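Local coordinates for protein phosphoglycerate oxidoreductase (Rhizobium etli, PDB 4HY3) that probably reduces hydroxypyruvate and glyoxylate with a nicotinamide cofactor, as a member of the D-isomer specific 2-hydroxyacid dehydrogenase family, at residues R201-D206 and T229-I234; A190-L195 and N217-A222; E64-L69 and A92-L97; M111-L116 and I121-T126. All coordinates share one frame; numbering follows the deposited sequence.

Contact 1. Residues R201-D206 and T229-I234; sequences RIRVFD and TKSDFI
Arg203 reaches from strand 201-205 to the backbone of Lys230, just past the end of helix 224-229, and so meets the connection that leads, in the Rossmann fold, from strand 220-221 through helix 224-229 to strand 233-236. NH1 of Arg203 lies 2.6 Å from Lys230 O, and the angle at the hydrogen, 119°, marks the bond as weak. The same guanidinium is also touched over one face: Lys230 CB sits 3.4 Å above its plane, displaced toward the rim, and comes within 3.6 Å of Arg203 CZ. The two side chains cross at about a right angle, and the lysine leaves the contact soon after CB. Its NZ forms a salt bridge with Asp226, one turn back in the helix, and lies 6.1 Å from Arg203 NE, a like charge not in contact with it. Reach is a matter of torsions in Arg203: CG lies anti to the carbonyl carbon (chi1 -81°), and the chain then runs extended from CG to NE. The arginine side chain also touches Asp226 and Val227 of that helix. Further out, the strand is fixed by backbone bonds to strand 178-182, which separates 201-205 from 233-236 in the parallel sheet. Arg201 stands beside Arg203 on that strand, with the Arg203 NH2 in the plane of its guanidinium, and has Glu220 as salt-bridge partner. Where the chain turns toward strand 233-236, Ser231 OG comes to the edge of the Arg203 guanidinium, 3.6 Å from NH1.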
loop_
_atom_site.group_PDB
_atom_site.type_symbol
_atom_site.label_atom_id
_atom_site.label_comp_id
_atom_site.label_asym_id
_atom_site.label_seq_id
_atom_site.Cartn_x
_atom_site.Cartn_y
_atom_site.Cartn_z
ATOM N N ARG A 201 5.531 13.544 4.160
ATOM C CA ARG A 201 6.420 13.913 3.051
ATOM C C ARG A 201 7.918 13.568 3.287
ATOM O O ARG A 201 8.575 14.044 4.253
ATOM C CB ARG A 201 6.231 15.382 2.687
ATOM C CG ARG A 201 7.165 15.918 1.617
ATOM C CD ARG A 201 6.387 16.894 0.778
ATOM N NE ARG A 201 7.230 17.874 0.111
ATOM C CZ ARG A 201 7.144 18.184 -1.182
ATOM N NH1 ARG A 201 6.257 17.577 -1.971
ATOM N NH2 ARG A 201 7.958 19.099 -1.685
ATOM N N ILE A 202 8.459 12.741 2.392
ATOM C CA ILE A 202 9.762 12.147 2.647
ATOM C C ILE A 202 10.863 12.544 1.657
ATOM O O ILE A 202 10.898 12.060 0.499
ATOM C CB ILE A 202 9.664 10.609 2.803
ATOM C CG1 ILE A 202 8.676 10.264 3.921
ATOM C CG2 ILE A 202 11.042 10.025 3.103
ATOM C CD1 ILE A 202 8.230 8.826 3.935
ATOM N N ARG A 203 11.757 13.411 2.145
ATOM C CA ARG A 203 12.908 13.933 1.392
ATOM C C ARG A 203 14.134 13.143 1.726
ATOM O O ARG A 203 14.465 12.974 2.898
ATOM C CB ARG A 203 13.189 15.399 1.742
ATOM C CG ARG A 203 12.301 16.389 1.018
ATOM C CD ARG A 203 12.768 17.805 1.268
ATOM N NE ARG A 203 11.694 18.781 1.111
ATOM C CZ ARG A 203 10.886 19.160 2.095
ATOM N NH1 ARG A 203 11.021 18.621 3.310
ATOM N NH2 ARG A 203 9.946 20.071 1.866
ATOM N N VAL A 204 14.827 12.693 0.693
ATOM C CA VAL A 204 15.973 11.822 0.871
ATOM C C VAL A 204 17.190 12.399 0.168
ATOM O O VAL A 204 17.125 12.783 -0.994
ATOM C CB VAL A 204 15.691 10.388 0.330
ATOM C CG1 VAL A 204 16.973 9.551 0.235
ATOM C CG2 VAL A 204 14.681 9.675 1.213
ATOM N N PHE A 205 18.307 12.433 0.872
ATOM C CA PHE A 205 19.549 12.793 0.241
ATOM C C PHE A 205 20.442 11.564 0.081
ATOM O O PHE A 205 20.707 10.846 1.043
ATOM C CB PHE A 205 20.250 13.917 1.016
ATOM C CG PHE A 205 21.674 14.109 0.620
ATOM C CD1 PHE A 205 21.994 14.726 -0.583
ATOM C CD2 PHE A 205 22.699 13.647 1.437
ATOM C CE1 PHE A 205 23.321 14.890 -0.963
ATOM C CE2 PHE A 205 24.032 13.801 1.068
ATOM C CZ PHE A 205 24.344 14.430 -0.132
ATOM N N ASP A 206 20.899 11.334 -1.147
ATOM C CA ASP A 206 21.762 10.205 -1.452
ATOM C C ASP A 206 22.589 10.451 -2.732
ATOM O O ASP A 206 22.040 10.684 -3.809
ATOM C CB ASP A 206 20.936 8.924 -1.554
ATOM C CG ASP A 206 21.787 7.652 -1.505
ATOM O OD1 ASP A 206 22.475 7.404 -0.492
ATOM O OD2 ASP A 206 21.726 6.873 -2.472
ATOM N N THR A 229 16.781 21.240 6.276
ATOM C CA THR A 229 16.199 22.549 6.523
ATOM C C THR A 229 14.685 22.596 6.529
ATOM O O THR A 229 14.092 23.143 7.464
ATOM C CB THR A 229 16.842 23.611 5.591
ATOM O OG1 THR A 229 17.812 24.353 6.348
ATOM C CG2 THR A 229 15.806 24.561 4.944
ATOM N N LYS A 230 14.073 22.025 5.498
ATOM C CA LYS A 230 12.616 21.979 5.354
ATOM C C LYS A 230 12.016 20.727 5.998
ATOM O O LYS A 230 11.083 20.130 5.447
ATOM C CB LYS A 230 12.268 21.998 3.872
ATOM C CG LYS A 230 13.298 22.772 3.070
ATOM C CD LYS A 230 12.873 23.078 1.650
ATOM C CE LYS A 230 13.600 24.326 1.203
ATOM N NZ LYS A 230 14.045 24.210 -0.206
ATOM N N SER A 231 12.553 20.326 7.158
ATOM C CA SER A 231 12.161 19.039 7.748
ATOM C C SER A 231 11.885 19.061 9.260
ATOM O O SER A 231 12.622 19.682 10.039
ATOM C CB SER A 231 13.172 17.931 7.383
ATOM O OG SER A 231 12.885 17.341 6.128
ATOM N N ASP A 232 10.811 18.379 9.655
ATOM C CA ASP A 232 10.455 18.256 11.057
ATOM C C ASP A 232 11.102 17.038 11.682
ATOM O O ASP A 232 11.431 17.050 12.875
ATOM C CB ASP A 232 8.946 18.192 11.218
ATOM C CG ASP A 232 8.257 19.460 10.747
ATOM O OD1 ASP A 232 8.502 20.545 11.347
ATOM O OD2 ASP A 232 7.459 19.358 9.786
ATOM N N PHE A 233 11.294 15.990 10.879
ATOM C CA PHE A 233 12.020 14.830 11.346
ATOM C C PHE A 233 13.118 14.435 10.391
ATOM O O PHE A 233 12.874 14.156 9.210
ATOM C CB PHE A 233 11.083 13.660 11.552
ATOM C CG PHE A 233 9.934 13.948 12.478
ATOM C CD1 PHE A 233 10.083 13.819 13.840
ATOM C CD2 PHE A 233 8.704 14.333 11.971
ATOM C CE1 PHE A 233 9.036 14.080 14.691
ATOM C CE2 PHE A 233 7.648 14.584 12.819
ATOM C CZ PHE A 233 7.814 14.454 14.185
ATOM N N ILE A 234 14.334 14.402 10.931
ATOM C CA ILE A 234 15.539 14.105 10.174
ATOM C C ILE A 234 16.169 12.877 10.790
ATOM O O ILE A 234 16.485 12.885 11.986
ATOM C CB ILE A 234 16.557 15.275 10.245
ATOM C CG1 ILE A 234 15.926 16.561 9.706
ATOM C CG2 ILE A 234 17.867 14.952 9.527
ATOM C CD1 ILE A 234 16.372 17.764 10.495
#

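Contact 2. Residues A190-L195 and N217-A222; sequences ALRRVL and NGVEPA
Gly218 O receives the NE hydrogen of Arg192 over 3.0 Å, a nearly straight bond with 162° at the hydrogen. It ties helix 186-195 of the Rossmann fold to the turn that leads from helix 211-216 into strand 220-221, the outermost strand of the sheet on that side within this chain. The carbonyl oxygen lies practically in the guanidinium plane, at its edge, whereas seen from the acceptor the donor is tilted 33° out of the carbonyl plane. With CG anti to the backbone N (chi1 172°), one bend at chi2 turns the chain so that NE meets Gly218 O. On the way CG passes 3.4 Å from Asn217 O, and CD rests on Val219 CG1.

What presents the acceptor is a Schellman motif. Gly218, with positive phi, is its C-prime residue: Val219 N turns back to Leu214 O, and Gly218 N to Glu215 O, closing helix 211-216. Asn217 adds a side-chain link, its ND2 bonding Met213 O. The carboxyl end of helix 211-216 would probably favour the positive charge of Arg192. Val219 packs on Ile202 and Val204 of strand 201-205, and Arg192 also touches Ile202. Away from this contact, Ala190 and Val194 of the same helix as Arg192 lie against helix 131-147, and Val194 meets Phe198 of a second subunit. At the far end of the arginine, NH2 lies beside the glycine, 4.0 Å from Gly218 CA.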
loop_
_atom_site.group_PDB
_atom_site.type_symbol
_atom_site.label_atom_id
_atom_site.label_comp_id
_atom_site.label_asym_id
_atom_site.label_seq_id
_atom_site.Cartn_x
_atom_site.Cartn_y
_atom_site.Cartn_z
ATOM N N ALA A 190 14.001 0.418 4.924
ATOM C CA ALA A 190 13.251 -0.210 6.006
ATOM C C ALA A 190 12.398 0.859 6.658
ATOM O O ALA A 190 11.253 0.606 7.077
ATOM C CB ALA A 190 14.179 -0.861 7.022
ATOM N N LEU A 191 12.972 2.060 6.700
ATOM C CA LEU A 191 12.379 3.215 7.325
ATOM C C LEU A 191 11.219 3.675 6.460
ATOM O O LEU A 191 10.087 3.832 6.935
ATOM C CB LEU A 191 13.435 4.281 7.470
ATOM C CG LEU A 191 13.294 5.450 8.434
ATOM C CD1 LEU A 191 12.340 5.245 9.587
ATOM C CD2 LEU A 191 14.671 5.747 8.991
ATOM N N ARG A 192 11.475 3.837 5.171
ATOM C CA ARG A 192 10.398 4.185 4.263
ATOM C C ARG A 192 9.246 3.218 4.451
ATOM O O ARG A 192 8.094 3.610 4.332
ATOM C CB ARG A 192 10.866 4.215 2.809
ATOM C CG ARG A 192 9.774 4.374 1.769
ATOM C CD ARG A 192 8.808 5.513 2.079
ATOM N NE ARG A 192 7.771 5.621 1.046
ATOM C CZ ARG A 192 6.604 4.984 1.048
ATOM N NH1 ARG A 192 6.246 4.175 2.039
ATOM N NH2 ARG A 192 5.783 5.162 0.033
ATOM N N ARG A 193 9.541 1.964 4.767
ATOM C CA ARG A 193 8.458 0.998 4.906
ATOM C C ARG A 193 7.624 1.242 6.170
ATOM O O ARG A 193 6.399 1.328 6.106
ATOM C CB ARG A 193 8.964 -0.432 4.845
ATOM C CG ARG A 193 7.832 -1.447 4.788
ATOM C CD ARG A 193 8.304 -2.801 4.271
ATOM N NE ARG A 193 9.362 -3.326 5.127
ATOM C CZ ARG A 193 10.665 -3.289 4.840
ATOM N NH1 ARG A 193 11.071 -2.781 3.690
ATOM N NH2 ARG A 193 11.567 -3.766 5.702
ATOM N N VAL A 194 8.289 1.376 7.312
ATOM C CA VAL A 194 7.541 1.600 8.544
ATOM C C VAL A 194 6.775 2.925 8.477
ATOM O O VAL A 194 5.675 3.032 9.005
ATOM C CB VAL A 194 8.378 1.393 9.833
ATOM C CG1 VAL A 194 8.876 -0.020 9.860
ATOM C CG2 VAL A 194 9.569 2.330 9.914
ATOM N N LEU A 195 7.319 3.894 7.758
ATOM C CA LEU A 195 6.663 5.184 7.640
ATOM C C LEU A 195 5.493 5.181 6.649
ATOM O O LEU A 195 4.708 6.113 6.628
ATOM C CB LEU A 195 7.679 6.294 7.312
ATOM C CG LEU A 195 8.769 6.578 8.359
ATOM C CD1 LEU A 195 9.987 7.277 7.779
ATOM C CD2 LEU A 195 8.214 7.388 9.518
ATOM N N ASN A 217 11.160 4.211 -5.019
ATOM C CA ASN A 217 11.143 3.725 -3.645
ATOM C C ASN A 217 10.176 4.536 -2.790
ATOM O O ASN A 217 10.225 4.475 -1.568
ATOM C CB ASN A 217 12.544 3.846 -3.045
ATOM C CG ASN A 217 13.348 2.574 -3.177
ATOM O OD1 ASN A 217 13.522 1.842 -2.210
ATOM N ND2 ASN A 217 13.844 2.297 -4.382
ATOM N N GLY A 218 9.331 5.329 -3.438
ATOM C CA GLY A 218 8.471 6.273 -2.748
ATOM C C GLY A 218 9.148 7.411 -1.986
ATOM O O GLY A 218 8.723 7.748 -0.888
ATOM N N VAL A 219 10.180 8.035 -2.534
ATOM C CA VAL A 219 10.727 9.206 -1.830
ATOM C C VAL A 219 11.102 10.338 -2.785
ATOM O O VAL A 219 11.244 10.120 -3.997
ATOM C CB VAL A 219 11.939 8.891 -0.892
ATOM C CG1 VAL A 219 11.549 7.969 0.241
ATOM C CG2 VAL A 219 13.116 8.320 -1.671
ATOM N N GLU A 220 11.295 11.525 -2.205
ATOM C CA GLU A 220 11.672 12.716 -2.938
ATOM C C GLU A 220 13.182 13.009 -2.828
ATOM O O GLU A 220 13.661 13.489 -1.785
ATOM C CB GLU A 220 10.858 13.888 -2.400
ATOM C CG GLU A 220 10.976 15.181 -3.184
ATOM C CD GLU A 220 10.054 16.244 -2.632
ATOM O OE1 GLU A 220 8.948 15.879 -2.170
ATOM O OE2 GLU A 220 10.437 17.436 -2.645
ATOM N N PRO A 221 13.936 12.730 -3.912
ATOM C CA PRO A 221 15.378 12.977 -3.975
ATOM C C PRO A 221 15.616 14.434 -3.734
ATOM O O PRO A 221 14.914 15.252 -4.315
ATOM C CB PRO A 221 15.738 12.648 -5.423
ATOM C CG PRO A 221 14.446 12.582 -6.176
ATOM C CD PRO A 221 13.409 12.186 -5.176
ATOM N N ALA A 222 16.578 14.770 -2.887
ATOM C CA ALA A 222 16.701 16.142 -2.431
ATOM C C ALA A 222 18.123 16.541 -2.000
ATOM O O ALA A 222 19.000 15.706 -1.777
ATOM C CB ALA A 222 15.684 16.429 -1.324
#

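Contact 3. Residues E64-L69 and A92-L97; sequences ENIAGL and ARMPAL
Two loops at the rim of the domain built on the mixed sheet meet through Ala67 and Arg93: one follows strand 57-60 and the other leads from helix 88-91 into strand 99-101. Arg93 NH2 donates to Ala67 O across 2.7 Å, with an angle of 129° at the hydrogen that makes the bond weak. The carbonyl oxygen sits at the edge of the guanidinium, near its plane. Ala67 CB lies 4.0 Å from the same NH2, so this nitrogen meets both the carbonyl and the methyl of one residue. The arginine needs a bent chain to get there, turning at chi2 (-148°) and again at chi3 (-88°). Its stronger anchor is Asp71, which forms a salt bridge with NH1; the guanidinium thus spans a carboxylate and a main-chain oxygen of neighbouring parts of the same loop.

The second half of the contact is apolar and more deeply buried. Met94, present as selenomethionine, extends its CE toward Ile66 CG2 at 4.4 Å, a loose approach. Both side chains also rest on Leu74 of helix 73-76 and on Leu86, so the direct touch is one edge of a larger hydrophobic cluster between the connections of an alpha/beta fold. Each loop has its own backbone support: Leu69 N bonds Ile66 O at 2.9 Å, and a type I beta turn runs from Met94 to Leu97, its closing bond weak. Met94 O, at the start of that turn, accepts a hydrogen bond from Arg119 NH2.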
loop_
_atom_site.group_PDB
_atom_site.type_symbol
_atom_site.label_atom_id
_atom_site.label_comp_id
_atom_site.label_asym_id
_atom_site.label_seq_id
_atom_site.Cartn_x
_atom_site.Cartn_y
_atom_site.Cartn_z
ATOM N N GLU A 64 41.735 -18.831 11.529
ATOM C CA GLU A 64 43.182 -18.535 11.334
ATOM C C GLU A 64 43.965 -19.616 10.579
ATOM O O GLU A 64 45.089 -19.358 10.135
ATOM C CB GLU A 64 43.930 -18.224 12.643
ATOM C CG GLU A 64 43.406 -17.094 13.531
ATOM C CD GLU A 64 43.022 -15.803 12.816
ATOM O OE1 GLU A 64 43.319 -15.633 11.605
ATOM O OE2 GLU A 64 42.402 -14.948 13.499
ATOM N N ASN A 65 43.395 -20.810 10.431
ATOM C CA ASN A 65 44.077 -21.896 9.725
ATOM C C ASN A 65 43.198 -22.678 8.714
ATOM O O ASN A 65 43.027 -23.886 8.842
ATOM C CB ASN A 65 44.724 -22.836 10.756
ATOM C CG ASN A 65 45.486 -23.997 10.117
ATOM O OD1 ASN A 65 45.404 -25.153 10.582
ATOM N ND2 ASN A 65 46.231 -23.700 9.041
ATOM N N ILE A 66 42.653 -22.003 7.702
ATOM C CA ILE A 66 41.849 -22.706 6.692
ATOM C C ILE A 66 42.755 -23.649 5.936
ATOM O O ILE A 66 42.381 -24.805 5.658
ATOM C CB ILE A 66 41.121 -21.773 5.676
ATOM C CG1 ILE A 66 39.910 -21.093 6.295
ATOM C CG2 ILE A 66 40.575 -22.560 4.499
ATOM C CD1 ILE A 66 39.088 -21.968 7.206
ATOM N N ALA A 67 43.953 -23.161 5.620
ATOM C CA ALA A 67 44.898 -23.936 4.830
ATOM C C ALA A 67 45.151 -25.286 5.475
ATOM O O ALA A 67 45.520 -26.236 4.795
ATOM C CB ALA A 67 46.190 -23.161 4.659
ATOM N N GLY A 68 44.908 -25.362 6.788
ATOM C CA GLY A 68 45.209 -26.542 7.584
ATOM C C GLY A 68 44.288 -27.705 7.334
ATOM O O GLY A 68 44.609 -28.837 7.685
ATOM N N LEU A 69 43.130 -27.435 6.743
ATOM C CA LEU A 69 42.105 -28.462 6.507
ATOM C C LEU A 69 42.577 -29.620 5.632
ATOM O O LEU A 69 43.634 -29.561 4.989
ATOM C CB LEU A 69 40.897 -27.797 5.824
ATOM C CG LEU A 69 39.657 -27.345 6.602
ATOM C CD1 LEU A 69 39.831 -27.460 8.102
ATOM C CD2 LEU A 69 39.245 -25.939 6.195
ATOM N N ALA A 92 43.938 -21.659 -4.345
ATOM C CA ALA A 92 44.235 -22.392 -5.569
ATOM C C ALA A 92 43.937 -23.831 -5.301
ATOM O O ALA A 92 43.814 -24.626 -6.234
ATOM C CB ALA A 92 45.691 -22.212 -5.976
ATOM N N ARG A 93 43.807 -24.165 -4.018
ATOM C CA ARG A 93 43.502 -25.538 -3.632
ATOM C C ARG A 93 42.009 -25.860 -3.651
ATOM O O ARG A 93 41.615 -27.027 -3.473
ATOM C CB ARG A 93 44.116 -25.868 -2.270
ATOM C CG ARG A 93 45.628 -26.055 -2.316
ATOM C CD ARG A 93 46.102 -27.071 -1.299
ATOM N NE ARG A 93 46.364 -26.450 -0.006
ATOM C CZ ARG A 93 46.229 -27.068 1.170
ATOM N NH1 ARG A 93 45.821 -28.341 1.233
ATOM N NH2 ARG A 93 46.503 -26.408 2.291
HETATM N N MSE A 94 41.184 -24.841 -3.905
HETATM C CA MSE A 94 39.731 -24.977 -3.752
HETATM C C MSE A 94 39.011 -24.826 -5.061
HETATM O O MSE A 94 38.347 -23.826 -5.296
HETATM C CB MSE A 94 39.233 -23.963 -2.746
HETATM C CG MSE A 94 39.671 -24.335 -1.344
HETATM SE SE MSE A 94 39.011 -22.987 -0.050
HETATM C CE MSE A 94 40.666 -21.992 0.186
ATOM N N PRO A 95 39.107 -25.840 -5.926
ATOM C CA PRO A 95 38.553 -25.778 -7.280
ATOM C C PRO A 95 37.015 -25.780 -7.371
ATOM O O PRO A 95 36.463 -25.491 -8.418
ATOM C CB PRO A 95 39.109 -27.048 -7.939
ATOM C CG PRO A 95 40.183 -27.539 -7.009
ATOM C CD PRO A 95 39.708 -27.153 -5.654
ATOM N N ALA A 96 36.318 -26.119 -6.305
ATOM C CA ALA A 96 34.873 -26.110 -6.386
ATOM C C ALA A 96 34.249 -24.919 -5.670
ATOM O O ALA A 96 33.039 -24.736 -5.727
ATOM C CB ALA A 96 34.309 -27.421 -5.852
ATOM N N LEU A 97 35.071 -24.128 -4.981
ATOM C CA LEU A 97 34.564 -22.992 -4.191
ATOM C C LEU A 97 33.632 -22.142 -5.059
ATOM O O LEU A 97 33.994 -21.731 -6.156
ATOM C CB LEU A 97 35.706 -22.158 -3.564
ATOM C CG LEU A 97 35.310 -21.081 -2.531
ATOM C CD1 LEU A 97 34.529 -21.642 -1.357
ATOM C CD2 LEU A 97 36.499 -20.260 -2.029
#

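Contact 4. Residues M111-L116 and I121-T126; sequences MPYEVL and IHVVTT
Leu116 and Ile121 form the aliphatic part of this contact, where the short helix 115-118 folds back on the strand that follows it. Their CB atoms lie 3.8 Å apart, and the Leu116 CD2 branch reaches Ile121 CG2 at 3.9 Å, while the rest of the isoleucine leads away. The other leucine branch, CD1, points to Val123 and stops 4.1 Å from its CG2. Leucine and valine cross at about a right angle and meet through these two methyls.

The aromatic part uses the same valine methyl. Val123 CG2 approaches the Tyr113 ring at its edge, near the ring plane, 4.1 Å from CE1. One methyl can serve both partners because Val123 sets CG1 anti to the backbone N (chi1 176°), which turns CG2 to face both leucine and tyrosine. One face of the Tyr113 ring carries Met111 CG near its rim, and the phenol OH is bonded to Leu108 O.

No polar bond joins the two segments; within 111-116, Leu116 N bonds Pro112 O, and Pro112 centres an inverse gamma turn.

In the fold, strand 99-101, helix 115-118 and strand 122-125 make a beta-alpha-beta unit. Helix 88-91 covers Leu116 through Leu91, while strand 122-125 pairs with strand 99-101 on one side and antiparallel strand 347-348 on the other.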
loop_
_atom_site.group_PDB
_atom_site.type_symbol
_atom_site.label_atom_id
_atom_site.label_comp_id
_atom_site.label_asym_id
_atom_site.label_seq_id
_atom_site.Cartn_x
_atom_site.Cartn_y
_atom_site.Cartn_z
HETATM N N MSE A 111 41.702 -11.482 1.738
HETATM C CA MSE A 111 41.979 -12.510 0.740
HETATM C C MSE A 111 42.012 -11.893 -0.623
HETATM O O MSE A 111 41.380 -10.860 -0.835
HETATM C CB MSE A 111 40.843 -13.531 0.757
HETATM C CG MSE A 111 39.468 -12.863 0.736
HETATM SE SE MSE A 111 38.061 -14.228 0.919
HETATM C CE MSE A 111 36.826 -13.213 2.093
ATOM N N PRO A 112 42.735 -12.524 -1.574
ATOM C CA PRO A 112 42.847 -12.031 -2.942
ATOM C C PRO A 112 41.493 -11.924 -3.671
ATOM O O PRO A 112 41.103 -12.821 -4.435
ATOM C CB PRO A 112 43.755 -13.075 -3.608
ATOM C CG PRO A 112 43.591 -14.307 -2.792
ATOM C CD PRO A 112 43.516 -13.761 -1.398
ATOM N N TYR A 113 40.788 -10.823 -3.444
ATOM C CA TYR A 113 39.519 -10.598 -4.113
ATOM C C TYR A 113 39.629 -10.639 -5.628
ATOM O O TYR A 113 38.713 -11.097 -6.279
ATOM C CB TYR A 113 38.913 -9.270 -3.696
ATOM C CG TYR A 113 38.318 -9.280 -2.322
ATOM C CD1 TYR A 113 37.037 -9.766 -2.103
ATOM C CD2 TYR A 113 39.024 -8.769 -1.236
ATOM C CE1 TYR A 113 36.466 -9.750 -0.832
ATOM C CE2 TYR A 113 38.477 -8.759 0.044
ATOM C CZ TYR A 113 37.197 -9.253 0.244
ATOM O OH TYR A 113 36.649 -9.231 1.504
ATOM N N GLU A 114 40.742 -10.154 -6.184
ATOM C CA GLU A 114 40.945 -10.148 -7.633
ATOM C C GLU A 114 40.761 -11.558 -8.239
ATOM O O GLU A 114 40.000 -11.746 -9.198
ATOM C CB GLU A 114 42.288 -9.492 -8.005
ATOM C CG GLU A 114 43.539 -10.159 -7.442
ATOM C CD GLU A 114 43.861 -9.763 -5.999
ATOM O OE1 GLU A 114 43.098 -8.967 -5.393
ATOM O OE2 GLU A 114 44.895 -10.250 -5.471
ATOM N N VAL A 115 41.403 -12.555 -7.637
ATOM C CA VAL A 115 41.261 -13.943 -8.095
ATOM C C VAL A 115 39.857 -14.488 -7.864
ATOM O O VAL A 115 39.339 -15.242 -8.690
ATOM C CB VAL A 115 42.385 -14.861 -7.532
ATOM C CG1 VAL A 115 43.177 -14.143 -6.448
ATOM C CG2 VAL A 115 41.861 -16.224 -7.068
ATOM N N LEU A 116 39.228 -14.096 -6.762
ATOM C CA LEU A 116 37.823 -14.411 -6.604
ATOM C C LEU A 116 37.179 -13.302 -7.317
ATOM O O LEU A 116 36.813 -12.322 -6.678
ATOM C CB LEU A 116 37.312 -14.293 -5.170
ATOM C CG LEU A 116 38.031 -14.641 -3.896
ATOM C CD1 LEU A 116 37.410 -13.714 -2.887
ATOM C CD2 LEU A 116 37.817 -16.095 -3.549
ATOM N N ILE A 121 33.707 -16.141 -8.224
ATOM C CA ILE A 121 33.397 -16.545 -6.870
ATOM C C ILE A 121 32.733 -15.359 -6.201
ATOM O O ILE A 121 33.382 -14.333 -6.014
ATOM C CB ILE A 121 34.670 -16.933 -6.078
ATOM C CG1 ILE A 121 35.433 -18.059 -6.752
ATOM C CG2 ILE A 121 34.362 -17.395 -4.667
ATOM C CD1 ILE A 121 34.561 -19.148 -7.311
ATOM N N HIS A 122 31.453 -15.507 -5.852
ATOM C CA HIS A 122 30.674 -14.458 -5.217
ATOM C C HIS A 122 30.989 -14.335 -3.758
ATOM O O HIS A 122 31.230 -15.318 -3.078
ATOM C CB HIS A 122 29.164 -14.665 -5.423
ATOM C CG HIS A 122 28.770 -14.954 -6.865
ATOM N ND1 HIS A 122 28.087 -16.069 -7.229
ATOM C CD2 HIS A 122 29.013 -14.252 -8.040
ATOM C CE1 HIS A 122 27.894 -16.067 -8.557
ATOM N NE2 HIS A 122 28.459 -14.960 -9.056
ATOM N N VAL A 123 31.008 -13.101 -3.270
ATOM C CA VAL A 123 31.169 -12.826 -1.866
ATOM C C VAL A 123 29.912 -12.114 -1.499
ATOM O O VAL A 123 29.578 -11.091 -2.105
ATOM C CB VAL A 123 32.319 -11.867 -1.574
ATOM C CG1 VAL A 123 32.339 -11.565 -0.083
ATOM C CG2 VAL A 123 33.665 -12.418 -2.049
ATOM N N VAL A 124 29.213 -12.640 -0.505
ATOM C CA VAL A 124 27.886 -12.178 -0.186
ATOM C C VAL A 124 27.895 -11.777 1.290
ATOM O O VAL A 124 28.724 -12.274 2.062
ATOM C CB VAL A 124 26.862 -13.274 -0.567
ATOM C CG1 VAL A 124 26.324 -14.009 0.642
ATOM C CG2 VAL A 124 25.724 -12.699 -1.371
ATOM N N THR A 125 27.014 -10.855 1.678
ATOM C CA THR A 125 26.973 -10.331 3.057
ATOM C C THR A 125 25.547 -10.266 3.502
ATOM O O THR A 125 24.624 -10.270 2.702
ATOM C CB THR A 125 27.536 -8.894 3.207
ATOM O OG1 THR A 125 27.039 -8.091 2.130
ATOM C CG2 THR A 125 29.068 -8.878 3.202
ATOM N N THR A 126 25.373 -10.151 4.797
ATOM C CA THR A 126 24.107 -10.440 5.378
ATOM C C THR A 126 23.677 -9.301 6.263
ATOM O O THR A 126 22.762 -9.464 7.073
ATOM C CB THR A 126 24.251 -11.700 6.241
ATOM O OG1 THR A 126 25.340 -11.507 7.167
ATOM C CG2 THR A 126 24.527 -12.906 5.348
#

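The four contacts fall into two pairs, one in each sheet-containing half of the chain. Contacts 1 and 2, in the NAD-binding half, have centres 10 Å apart and meet on neighbouring strands of the parallel sheet: Ile202 O lies 2.8 Å from Glu220 N, a probable hydrogen bond. Contacts 3 and 4 belong to the mixed sheet, with centres 14 Å apart, and touch where Leu97 packs near Ile121. The pairs do not touch: contacts 1 and 3 have centres 48 Å apart, and even contacts 2 and 4 keep about 12 Å between their nearest atoms. In this family the active site lies between the two domains; the Arg192 side chain of contact 2 lies near, without touching, a glycine-rich motif that probably binds the dinucleotide.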